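PDB 6XSX: ZmpA Glycopeptidase from Clostridium perfringens, which probably cleaves the peptide backbone of O-glycosylated proteins as a metallopeptidase, this chain being the M60 peptidase catalytic module of a much longer multidomain protein. Local coordinates for residues A54-G58 against K116-L120; G87-I91 against I102-P106; A353-L358 against H405-H409; W432-D436 against T489-S494. All coordinates share one frame; numbering follows the deposited sequence.

Contact 1. Residues A54-G58 against K116-L120; sequences AVKSG and KAGVL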
loop_
_atom_site.group_PDB
_atom_site.type_symbol
_atom_site.label_atom_id
_atom_site.label_comp_id
_atom_site.label_asym_id
_atom_site.label_seq_id
_atom_site.Cartn_x
_atom_site.Cartn_y
_atom_site.Cartn_z
ATOM N N ALA A 54 -7.536 -13.773 -26.117
ATOM C CA ALA A 54 -6.881 -14.919 -25.512
ATOM C C ALA A 54 -6.195 -15.738 -26.600
ATOM O O ALA A 54 -6.681 -15.799 -27.726
ATOM C CB ALA A 54 -7.885 -15.769 -24.772
ATOM N N VAL A 55 -5.079 -16.375 -26.230
ATOM C CA VAL A 55 -4.353 -17.261 -27.125
ATOM C C VAL A 55 -3.860 -18.476 -26.338
ATOM O O VAL A 55 -3.741 -18.424 -25.111
ATOM C CB VAL A 55 -3.180 -16.525 -27.807
ATOM C CG1 VAL A 55 -3.664 -15.556 -28.881
ATOM C CG2 VAL A 55 -2.304 -15.801 -26.790
ATOM N N LYS A 56 -3.580 -19.556 -27.078
ATOM C CA LYS A 56 -2.914 -20.747 -26.585
ATOM C C LYS A 56 -1.442 -20.675 -26.976
ATOM O O LYS A 56 -1.126 -20.268 -28.093
ATOM C CB LYS A 56 -3.512 -21.993 -27.251
ATOM C CG LYS A 56 -4.991 -22.219 -26.997
ATOM C CD LYS A 56 -5.557 -23.407 -27.738
ATOM C CE LYS A 56 -7.054 -23.529 -27.523
ATOM N NZ LYS A 56 -7.586 -24.809 -28.046
ATOM N N SER A 57 -0.553 -21.107 -26.065
ATOM C CA SER A 57 0.856 -21.242 -26.395
ATOM C C SER A 57 0.990 -22.101 -27.650
ATOM O O SER A 57 0.311 -23.114 -27.772
ATOM C CB SER A 57 1.653 -21.802 -25.231
ATOM O OG SER A 57 1.858 -20.799 -24.226
ATOM N N GLY A 58 1.856 -21.683 -28.582
ATOM C CA GLY A 58 2.115 -22.485 -29.768
ATOM C C GLY A 58 1.140 -22.214 -30.914
ATOM O O GLY A 58 1.310 -22.762 -32.002
ATOM N N LYS A 116 -1.338 -24.073 -20.949
ATOM C CA LYS A 116 -0.326 -23.199 -21.517
ATOM C C LYS A 116 -1.052 -22.220 -22.433
ATOM O O LYS A 116 -1.333 -22.523 -23.592
ATOM C CB LYS A 116 0.752 -24.010 -22.249
ATOM C CG LYS A 116 1.474 -25.056 -21.411
ATOM C CD LYS A 116 2.357 -24.455 -20.331
ATOM C CE LYS A 116 3.407 -25.423 -19.815
ATOM N NZ LYS A 116 4.611 -25.426 -20.685
ATOM N N ALA A 117 -1.421 -21.067 -21.868
ATOM C CA ALA A 117 -2.290 -20.132 -22.562
ATOM C C ALA A 117 -2.412 -18.874 -21.713
ATOM O O ALA A 117 -2.089 -18.893 -20.522
ATOM C CB ALA A 117 -3.647 -20.770 -22.772
ATOM N N GLY A 118 -2.915 -17.804 -22.337
ATOM C CA GLY A 118 -3.129 -16.544 -21.643
ATOM C C GLY A 118 -3.727 -15.492 -22.571
ATOM O O GLY A 118 -4.443 -15.833 -23.509
ATOM N N VAL A 119 -3.417 -14.219 -22.295
ATOM C CA VAL A 119 -4.091 -13.091 -22.916
ATOM C C VAL A 119 -3.047 -12.131 -23.497
ATOM O O VAL A 119 -1.856 -12.223 -23.184
ATOM C CB VAL A 119 -5.012 -12.376 -21.905
ATOM C CG1 VAL A 119 -6.082 -13.299 -21.338
ATOM C CG2 VAL A 119 -4.218 -11.711 -20.793
ATOM N N LEU A 120 -3.525 -11.210 -24.350
ATOM C CA LEU A 120 -2.694 -10.207 -24.997
ATOM C C LEU A 120 -3.079 -8.834 -24.468
ATOM O O LEU A 120 -4.266 -8.514 -24.374
ATOM C CB LEU A 120 -2.860 -10.238 -26.527
ATOM C CG LEU A 120 -2.626 -11.578 -27.234
ATOM C CD1 LEU A 120 -2.887 -11.435 -28.724
ATOM C CD2 LEU A 120 -1.214 -12.103 -27.006
#
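Lys116 meets Ser57 where the strand pair runs out. Ser57 N donates to Lys116 O at 3.0 Å, and the donor sits well above the carbonyl plane, not on a lone pair. The CB atoms of Lys116 and Ser57 touch beside this bond. The polar ends go elsewhere: Lys116 NZ to Glu104, Ser57 OG to the carbonyl of Pro103. Ala117 pairs with Lys56 without hydrogen bonds, and the methyl CB of Ala117 lies 3.3 Å from Val55 O. Gly118 then makes the hydrogen-bonded pair with Val55. Val55 N reaches Gly118 O at 2.8 Å, and Gly118 N reaches Val55 O at 3.0 Å; both bonds are nearly straight. Val119 stands across from Ala54, their CA atoms 4.2 Å apart. Leu120 sends CD2 to Val55 CG2 at 3.9 Å, and the two side chains cross at about a right angle. Val55 CG1 lies opposite the carbonyl carbon (chi1 -73°), and this leaves CG2 between N and C, facing Leu120 CD2. The pair is an antiparallel ladder between strands 49-56 and 117-123 of the large mixed sheet. Backbone amides supply the polar grip here, while the side chains across the contact add mainly apolar packing.

Contact 2. Residues G87-I91 against I102-P106; sequences GDVTI and IPEKP. With MES (2-(N-morpholino)-ethanesulfonic acid), chain B; EDO (1,2-ethanediol), chain D.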
loop_
_atom_site.group_PDB
_atom_site.type_symbol
_atom_site.label_atom_id
_atom_site.label_comp_id
_atom_site.label_asym_id
_atom_site.label_seq_id
_atom_site.Cartn_x
_atom_site.Cartn_y
_atom_site.Cartn_z
ATOM N N GLY A 87 4.436 -13.950 -15.681
ATOM C CA GLY A 87 3.973 -14.777 -16.788
ATOM C C GLY A 87 4.055 -14.103 -18.163
ATOM O O GLY A 87 3.608 -14.681 -19.157
ATOM N N ASP A 88 4.649 -12.902 -18.230
ATOM C CA ASP A 88 4.621 -12.101 -19.447
ATOM C C ASP A 88 5.822 -12.381 -20.351
ATOM O O ASP A 88 6.920 -12.684 -19.884
ATOM C CB ASP A 88 4.551 -10.605 -19.131
ATOM C CG ASP A 88 5.711 -10.133 -18.276
ATOM O OD1 ASP A 88 5.862 -10.656 -17.146
ATOM O OD2 ASP A 88 6.467 -9.268 -18.751
ATOM N N VAL A 89 5.589 -12.249 -21.664
ATOM C CA VAL A 89 6.638 -12.175 -22.670
ATOM C C VAL A 89 6.312 -10.964 -23.540
ATOM O O VAL A 89 5.174 -10.811 -23.977
ATOM C CB VAL A 89 6.722 -13.441 -23.554
ATOM C CG1 VAL A 89 7.918 -13.395 -24.502
ATOM C CG2 VAL A 89 6.730 -14.740 -22.762
ATOM N N THR A 90 7.317 -10.118 -23.785
ATOM C CA THR A 90 7.173 -8.992 -24.694
ATOM C C THR A 90 7.425 -9.472 -26.122
ATOM O O THR A 90 8.427 -10.132 -26.369
ATOM C CB THR A 90 8.147 -7.875 -24.313
ATOM O OG1 THR A 90 7.736 -7.469 -23.013
ATOM C CG2 THR A 90 8.078 -6.687 -25.247
ATOM N N ILE A 91 6.511 -9.142 -27.046
ATOM C CA ILE A 91 6.658 -9.528 -28.442
ATOM C C ILE A 91 6.782 -8.270 -29.294
ATOM O O ILE A 91 5.868 -7.451 -29.340
ATOM C CB ILE A 91 5.515 -10.451 -28.920
ATOM C CG1 ILE A 91 5.381 -11.699 -28.039
ATOM C CG2 ILE A 91 5.686 -10.830 -30.389
ATOM C CD1 ILE A 91 4.003 -12.334 -28.088
ATOM N N ILE A 102 2.762 -17.882 -30.621
ATOM C CA ILE A 102 2.642 -17.525 -29.215
ATOM C C ILE A 102 3.637 -18.361 -28.413
ATOM O O ILE A 102 3.686 -19.574 -28.562
ATOM C CB ILE A 102 1.184 -17.679 -28.724
ATOM C CG1 ILE A 102 0.244 -16.743 -29.495
ATOM C CG2 ILE A 102 1.093 -17.464 -27.214
ATOM C CD1 ILE A 102 0.661 -15.271 -29.463
ATOM N N PRO A 103 4.484 -17.757 -27.551
ATOM C CA PRO A 103 5.467 -18.534 -26.798
ATOM C C PRO A 103 4.846 -19.333 -25.649
ATOM O O PRO A 103 3.646 -19.235 -25.366
ATOM C CB PRO A 103 6.418 -17.449 -26.270
ATOM C CG PRO A 103 5.524 -16.233 -26.104
ATOM C CD PRO A 103 4.545 -16.316 -27.258
ATOM N N GLU A 104 5.702 -20.106 -24.972
ATOM C CA GLU A 104 5.267 -21.020 -23.933
ATOM C C GLU A 104 6.199 -20.887 -22.729
ATOM O O GLU A 104 7.419 -20.959 -22.871
ATOM C CB GLU A 104 5.259 -22.446 -24.487
ATOM C CG GLU A 104 4.732 -23.471 -23.499
ATOM C CD GLU A 104 4.759 -24.921 -23.966
ATOM O OE1 GLU A 104 5.231 -25.166 -25.095
ATOM O OE2 GLU A 104 4.314 -25.809 -23.194
ATOM N N LYS A 105 5.612 -20.684 -21.543
ATOM C CA LYS A 105 6.381 -20.614 -20.313
ATOM C C LYS A 105 6.752 -22.033 -19.876
ATOM O O LYS A 105 6.030 -22.979 -20.180
ATOM C CB LYS A 105 5.583 -19.873 -19.233
ATOM C CG LYS A 105 5.459 -18.365 -19.417
ATOM C CD LYS A 105 6.807 -17.663 -19.484
ATOM C CE LYS A 105 6.683 -16.157 -19.411
ATOM N NZ LYS A 105 7.974 -15.503 -19.094
ATOM N N PRO A 106 7.878 -22.238 -19.147
ATOM C CA PRO A 106 8.190 -23.552 -18.574
ATOM C C PRO A 106 7.056 -24.029 -17.668
ATOM O O PRO A 106 6.545 -23.266 -16.848
ATOM C CB PRO A 106 9.479 -23.319 -17.768
ATOM C CG PRO A 106 10.094 -22.083 -18.412
ATOM C CD PRO A 106 8.910 -21.232 -18.842
HETATM O O1 MES B . 10.579 -8.450 -19.796
HETATM C C2 MES B . 10.291 -8.083 -18.452
HETATM C C3 MES B . 10.415 -9.258 -17.509
HETATM N N4 MES B . 9.542 -10.390 -17.960
HETATM C C5 MES B . 9.847 -10.717 -19.392
HETATM C C6 MES B . 9.704 -9.478 -20.241
HETATM C C7 MES B . 9.676 -11.593 -17.066
HETATM C C8 MES B . 8.522 -12.576 -17.169
HETATM S S MES B . 8.205 -13.485 -15.663
HETATM O O1S MES B . 9.483 -13.948 -15.194
HETATM O O2S MES B . 7.584 -12.556 -14.755
HETATM O O3S MES B . 7.331 -14.574 -16.017
HETATM C C1 EDO D . 7.441 -6.826 -15.216
HETATM O O1 EDO D . 8.804 -6.800 -15.570
HETATM C C2 EDO D . 6.799 -7.924 -15.954
HETATM O O2 EDO D . 7.516 -9.138 -15.808
#
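Lys105 lays its aliphatic chain against Val89, with Lys105 CE 3.6 Å from Val89 CG2. This is the close-packed part of the contact. Pro103 fills the next place. Pro103 CG lies 3.9 Å from Val89 CG2, and the two side chains lie alongside each other, pointing opposite ways. With Val89 CG1 swung opposite the amide N (chi1 -174°), both methyls meet the proline ring. Further along, the end methyl CD1 of Ile91 meets Pro103 CD at 4.1 Å. The segments are not paired as strands. Strand 88-91 is an edge strand of the mixed sheet, hydrogen-bonded to strand 75-80, and the loop that follows strand 96-101 folds over one side of it. Pro103 and Lys105 also touch strand 75-80, at Phe78 and Gln80. The looser side is polar. Lys105 NZ gives a hydrogen bond to Asp88 O at 3.1 Å from above the carbonyl plane, and a weak one to O3S of a bound MES molecule. Gly87 N donates to O3S of MES at 3.0 Å. The Asp88 side chain sets off away from the loop, and Asp88 OD1 accepts a 2.6 Å hydrogen bond from O2 of an ethanediol. Both small molecules probably come from the crystallisation liquor.

Contact 3. Residues A353-L358 against H405-H409; sequences APLWQL and HFERH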
loop_
_atom_site.group_PDB
_atom_site.type_symbol
_atom_site.label_atom_id
_atom_site.label_comp_id
_atom_site.label_asym_id
_atom_site.label_seq_id
_atom_site.Cartn_x
_atom_site.Cartn_y
_atom_site.Cartn_z
ATOM N N ALA A 353 7.200 2.840 13.810
ATOM C CA ALA A 353 6.369 3.393 14.876
ATOM C C ALA A 353 6.517 4.915 15.011
ATOM O O ALA A 353 5.507 5.620 15.030
ATOM C CB ALA A 353 6.626 2.688 16.190
ATOM N N PRO A 354 7.743 5.480 15.128
ATOM C CA PRO A 354 7.899 6.926 15.314
ATOM C C PRO A 354 7.292 7.784 14.202
ATOM O O PRO A 354 6.846 8.908 14.448
ATOM C CB PRO A 354 9.428 7.123 15.367
ATOM C CG PRO A 354 9.993 5.875 14.708
ATOM C CD PRO A 354 9.039 4.777 15.125
ATOM N N LEU A 355 7.311 7.243 12.979
ATOM C CA LEU A 355 6.805 7.929 11.801
ATOM C C LEU A 355 5.281 7.836 11.785
ATOM O O LEU A 355 4.600 8.804 11.457
ATOM C CB LEU A 355 7.409 7.297 10.540
ATOM C CG LEU A 355 8.919 7.502 10.368
ATOM C CD1 LEU A 355 9.464 6.652 9.228
ATOM C CD2 LEU A 355 9.261 8.964 10.144
ATOM N N TRP A 356 4.760 6.658 12.136
ATOM C CA TRP A 356 3.324 6.453 12.221
ATOM C C TRP A 356 2.707 7.408 13.249
ATOM O O TRP A 356 1.649 7.994 13.009
ATOM C CB TRP A 356 3.011 4.982 12.525
ATOM C CG TRP A 356 1.542 4.699 12.633
ATOM C CD1 TRP A 356 0.881 4.178 13.707
ATOM C CD2 TRP A 356 0.541 4.955 11.632
ATOM N NE1 TRP A 356 -0.454 4.059 13.430
ATOM C CE2 TRP A 356 -0.697 4.546 12.173
ATOM C CE3 TRP A 356 0.565 5.481 10.332
ATOM C CZ2 TRP A 356 -1.892 4.650 11.460
ATOM C CZ3 TRP A 356 -0.621 5.589 9.628
ATOM C CH2 TRP A 356 -1.832 5.177 10.187
ATOM N N GLN A 357 3.383 7.562 14.396
ATOM C CA GLN A 357 2.938 8.450 15.461
ATOM C C GLN A 357 2.810 9.888 14.962
ATOM O O GLN A 357 1.838 10.567 15.289
ATOM C CB GLN A 357 3.901 8.407 16.648
ATOM C CG GLN A 357 3.865 7.097 17.413
ATOM C CD GLN A 357 4.720 7.147 18.653
ATOM O OE1 GLN A 357 5.868 7.582 18.618
ATOM N NE2 GLN A 357 4.159 6.692 19.765
ATOM N N LEU A 358 3.811 10.357 14.203
ATOM C CA LEU A 358 3.776 11.704 13.645
ATOM C C LEU A 358 2.599 11.847 12.684
ATOM O O LEU A 358 2.024 12.927 12.592
ATOM C CB LEU A 358 5.105 12.034 12.952
ATOM C CG LEU A 358 6.337 12.069 13.861
ATOM C CD1 LEU A 358 7.621 12.280 13.062
ATOM C CD2 LEU A 358 6.205 13.128 14.952
ATOM N N HIS A 405 12.113 12.912 20.149
ATOM C CA HIS A 405 11.080 11.974 19.718
ATOM C C HIS A 405 11.714 10.678 19.206
ATOM O O HIS A 405 11.354 9.581 19.636
ATOM C CB HIS A 405 10.176 12.636 18.656
ATOM C CG HIS A 405 9.132 11.728 18.090
ATOM N ND1 HIS A 405 7.984 11.394 18.785
ATOM C CD2 HIS A 405 9.059 11.082 16.905
ATOM C CE1 HIS A 405 7.253 10.574 18.052
ATOM N NE2 HIS A 405 7.886 10.375 16.889
ATOM N N PHE A 406 12.671 10.819 18.286
ATOM C CA PHE A 406 13.291 9.665 17.660
ATOM C C PHE A 406 14.252 8.964 18.621
ATOM O O PHE A 406 14.286 7.732 18.661
ATOM C CB PHE A 406 13.943 10.061 16.337
ATOM C CG PHE A 406 12.985 10.229 15.180
ATOM C CD1 PHE A 406 12.538 9.128 14.462
ATOM C CD2 PHE A 406 12.555 11.491 14.788
ATOM C CE1 PHE A 406 11.672 9.287 13.389
ATOM C CE2 PHE A 406 11.690 11.651 13.714
ATOM C CZ PHE A 406 11.250 10.547 13.015
ATOM N N GLU A 407 15.021 9.728 19.412
ATOM C CA GLU A 407 15.934 9.062 20.330
ATOM C C GLU A 407 15.167 8.309 21.424
ATOM O O GLU A 407 15.674 7.318 21.951
ATOM C CB GLU A 407 17.146 9.917 20.723
ATOM C CG GLU A 407 16.931 10.893 21.854
ATOM C CD GLU A 407 18.069 11.885 22.076
ATOM O OE1 GLU A 407 17.768 13.037 22.444
ATOM O OE2 GLU A 407 19.251 11.515 21.882
ATOM N N ARG A 408 13.916 8.712 21.707
ATOM C CA ARG A 408 13.132 8.001 22.710
ATOM C C ARG A 408 12.711 6.621 22.201
ATOM O O ARG A 408 12.428 5.730 22.992
ATOM C CB ARG A 408 11.934 8.829 23.176
ATOM C CG ARG A 408 12.303 9.957 24.127
ATOM C CD ARG A 408 11.047 10.558 24.721
ATOM N NE ARG A 408 11.395 11.494 25.772
ATOM C CZ ARG A 408 11.362 11.219 27.072
ATOM N NH1 ARG A 408 10.989 10.020 27.505
ATOM N NH2 ARG A 408 11.715 12.155 27.938
ATOM N N HIS A 409 12.677 6.448 20.875
ATOM C CA HIS A 409 12.360 5.168 20.258
ATOM C C HIS A 409 13.598 4.271 20.201
ATOM O O HIS A 409 13.516 3.125 19.744
ATOM C CB HIS A 409 11.759 5.390 18.862
ATOM C CG HIS A 409 10.311 5.743 18.890
ATOM N ND1 HIS A 409 9.319 4.784 18.805
ATOM C CD2 HIS A 409 9.680 6.933 19.009
ATOM C CE1 HIS A 409 8.140 5.371 18.852
ATOM N NE2 HIS A 409 8.332 6.691 18.981
#
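Pro354 is the bump at the middle of this contact, and it fits between the rings of Phe406 and His409. Pro354 CB lies over one face of the His409 imidazole, 3.8 Å from the ring centroid, in a CH-pi contact. Pro354 CB also touches Phe406 CE1 at 3.7 Å, and the proline and phenylalanine side chains cross at about a right angle. Leu355 CD2 comes up to the edge of the Phe406 ring near CZ. Leu358 divides its two methyls. CD1 meets Phe406 CZ, while Leu358 CD2 lies over a face of the His405 ring, 4.0 Å from its centroid. The two histidines reach across to polar atoms of helix 347-361. His405 CG is anti to its backbone N (chi1 177°), and the ring extends to Pro354 O. His405 NE2 donates to Pro354 O at 3.0 Å, in a bond nearly straight and close to the ring plane. Pro354 O also receives a weak bond from Leu358 N within the helix. His409 NE2 gives its N-H to Gln357 OE1 at 2.6 Å; this bond is short and bent, with the amide plane turned 83° from the ring. Gln357 NE2 is held by the carbonyls of Trp432 and Ala434, which helps fix the amide rotation. The contact joins helix 347-361, kinked at its proline, to the end of helix 403-408. Helix 383-398 adds Val391 and Ala394 against Phe406, and helix 321-331 packs Ile326 and Val330 against His409.

Contact 4. Residues W432-D436 against T489-S494; sequences WYAND and TIGFTS. With EDO (1,2-ethanediol), chain E.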
loop_
_atom_site.group_PDB
_atom_site.type_symbol
_atom_site.label_atom_id
_atom_site.label_comp_id
_atom_site.label_asym_id
_atom_site.label_seq_id
_atom_site.Cartn_x
_atom_site.Cartn_y
_atom_site.Cartn_z
ATOM N N TRP A 432 5.499 11.098 21.409
ATOM C CA TRP A 432 5.805 9.674 21.460
ATOM C C TRP A 432 4.739 8.885 22.218
ATOM O O TRP A 432 4.837 7.663 22.304
ATOM C CB TRP A 432 7.202 9.408 22.037
ATOM C CG TRP A 432 7.493 10.223 23.263
ATOM C CD1 TRP A 432 7.303 9.850 24.561
ATOM C CD2 TRP A 432 7.997 11.570 23.301
ATOM N NE1 TRP A 432 7.667 10.864 25.408
ATOM C CE2 TRP A 432 8.098 11.932 24.665
ATOM C CE3 TRP A 432 8.374 12.502 22.322
ATOM C CZ2 TRP A 432 8.563 13.186 25.071
ATOM C CZ3 TRP A 432 8.822 13.744 22.723
ATOM C CH2 TRP A 432 8.918 14.079 24.078
ATOM N N TYR A 433 3.722 9.565 22.761
ATOM C CA TYR A 433 2.611 8.854 23.383
ATOM C C TYR A 433 1.495 8.577 22.369
ATOM O O TYR A 433 0.507 7.932 22.714
ATOM C CB TYR A 433 2.059 9.608 24.600
ATOM C CG TYR A 433 2.938 9.657 25.831
ATOM C CD1 TYR A 433 3.925 8.708 26.060
ATOM C CD2 TYR A 433 2.752 10.633 26.801
ATOM C CE1 TYR A 433 4.734 8.754 27.184
ATOM C CE2 TYR A 433 3.549 10.692 27.936
ATOM C CZ TYR A 433 4.543 9.747 28.130
ATOM O OH TYR A 433 5.337 9.789 29.241
ATOM N N ALA A 434 1.641 9.056 21.119
ATOM C CA ALA A 434 0.619 8.819 20.107
ATOM C C ALA A 434 0.395 7.318 19.940
ATOM O O ALA A 434 1.350 6.541 19.979
ATOM C CB ALA A 434 0.998 9.443 18.781
ATOM N N ASN A 435 -0.874 6.939 19.755
ATOM C CA ASN A 435 -1.264 5.556 19.509
ATOM C C ASN A 435 -2.625 5.531 18.812
ATOM O O ASN A 435 -3.288 6.561 18.700
ATOM C CB ASN A 435 -1.197 4.709 20.786
ATOM C CG ASN A 435 -2.270 5.066 21.790
ATOM O OD1 ASN A 435 -3.418 4.665 21.627
ATOM N ND2 ASN A 435 -1.917 5.824 22.820
ATOM N N ASP A 436 -3.025 4.342 18.347
ATOM C CA ASP A 436 -4.202 4.136 17.521
ATOM C C ASP A 436 -5.491 4.618 18.184
ATOM O O ASP A 436 -6.453 4.896 17.468
ATOM C CB ASP A 436 -4.308 2.687 17.022
ATOM C CG ASP A 436 -3.188 2.286 16.074
ATOM O OD1 ASP A 436 -2.545 3.176 15.512
ATOM O OD2 ASP A 436 -2.950 1.089 15.929
ATOM N N THR A 489 9.228 9.522 35.627
ATOM C CA THR A 489 8.286 8.843 34.749
ATOM C C THR A 489 8.670 7.369 34.655
ATOM O O THR A 489 9.808 7.053 34.314
ATOM C CB THR A 489 8.298 9.467 33.346
ATOM O OG1 THR A 489 8.204 10.885 33.482
ATOM C CG2 THR A 489 7.177 8.975 32.457
ATOM N N ILE A 490 7.729 6.464 34.957
ATOM C CA ILE A 490 8.080 5.051 34.968
ATOM C C ILE A 490 7.287 4.277 33.917
ATOM O O ILE A 490 7.582 3.109 33.689
ATOM C CB ILE A 490 7.938 4.415 36.366
ATOM C CG1 ILE A 490 6.523 4.583 36.924
ATOM C CG2 ILE A 490 9.005 4.947 37.316
ATOM C CD1 ILE A 490 6.161 3.559 37.977
ATOM N N GLY A 491 6.277 4.909 33.301
ATOM C CA GLY A 491 5.507 4.206 32.286
ATOM C C GLY A 491 4.459 5.082 31.601
ATOM O O GLY A 491 4.183 6.210 32.018
ATOM N N PHE A 492 3.893 4.526 30.530
ATOM C CA PHE A 492 2.700 5.032 29.878
ATOM C C PHE A 492 1.974 3.854 29.251
ATOM O O PHE A 492 2.578 3.068 28.522
ATOM C CB PHE A 492 3.036 6.027 28.763
ATOM C CG PHE A 492 1.830 6.573 28.037
ATOM C CD1 PHE A 492 1.246 5.872 26.990
ATOM C CD2 PHE A 492 1.283 7.798 28.394
ATOM C CE1 PHE A 492 0.141 6.378 26.316
ATOM C CE2 PHE A 492 0.179 8.307 27.720
ATOM C CZ PHE A 492 -0.388 7.598 26.682
ATOM N N THR A 493 0.670 3.762 29.525
ATOM C CA THR A 493 -0.127 2.700 28.948
ATOM C C THR A 493 -1.367 3.310 28.313
ATOM O O THR A 493 -1.919 4.286 28.830
ATOM C CB THR A 493 -0.511 1.651 29.997
ATOM O OG1 THR A 493 -1.256 0.656 29.294
ATOM C CG2 THR A 493 -1.339 2.217 31.130
ATOM N N SER A 494 -1.784 2.711 27.194
ATOM C CA SER A 494 -3.021 3.087 26.535
ATOM C C SER A 494 -4.187 2.289 27.124
ATOM O O SER A 494 -5.321 2.434 26.677
ATOM C CB SER A 494 -2.912 2.927 25.033
ATOM O OG SER A 494 -2.881 1.556 24.656
HETATM C C1 EDO E . -6.651 4.536 28.541
HETATM O O1 EDO E . -6.895 4.745 27.160
HETATM C C2 EDO E . -7.600 3.605 29.200
HETATM O O2 EDO E . -8.785 3.422 28.474
#
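Tyr433 and Phe492 bring the two backbones to 7.5 Å between their CA atoms, too far for strand pairing. Segment 432-436 leaves a short 3-10 turn and runs into helix 437-440. Residues 489-493 belong to edge strand 488-493 of a four-stranded antiparallel sheet, and Ser494 comes just after; Ile490 and Gly491 form a classic beta bulge opposite Ile483. The gap is filled by rings. Tyr433 and Phe492 form an offset stack, their centroids 4.0 Å apart and planes 12° from parallel. Phe492 CD2 lies over the centre of the tyrosine ring, and Trp432 NE1 approaches the opposite face of that ring. A trans first torsion, chi1 179°, carries the Phe492 ring out to the tyrosine. Tyr433 CB also lies over the Phe492 ring, in a CH-pi contact. At the far end of the ring, Tyr433 OH touches Thr489 CG2 at 3.8 Å but bonds to Glu482. Asn435 ND2 comes to the edge of the Phe492 ring, 4.1 Å from Phe492 CE1, and packs on Ser494 CB. Asn435 ND2 also bonds back to Tyr433 O at 3.2 Å, while OD1 caps the N-H of Lys437 at the start of the helix. No hydrogen bond crosses between the segments. Aromatic stacking therefore carries the contact, and the polar groups around it are tied to their own segment or to neighbours.

The four contacts form two clusters on opposite sides of the chain's centre. Contacts 1 and 2 are 9 Å apart between centres. Both reach the large mixed sheet, contact 2 through its edge strand 88-91 with a loop laid over it. Contact 2 falls within the chain that contact 1 brackets, and the two touch directly, Lys56 packing on Ile102. Contacts 3 and 4 follow in series, 12 Å apart between centres. They touch too, as Arg408 packs on Trp432, linking the helices to the approach to the C-terminal sheet. Contacts 1 and 4 lie about 57 Å apart, centre to centre. The two pairs are separate local clusters, with no direct touch between them, in an elongated catalytic module.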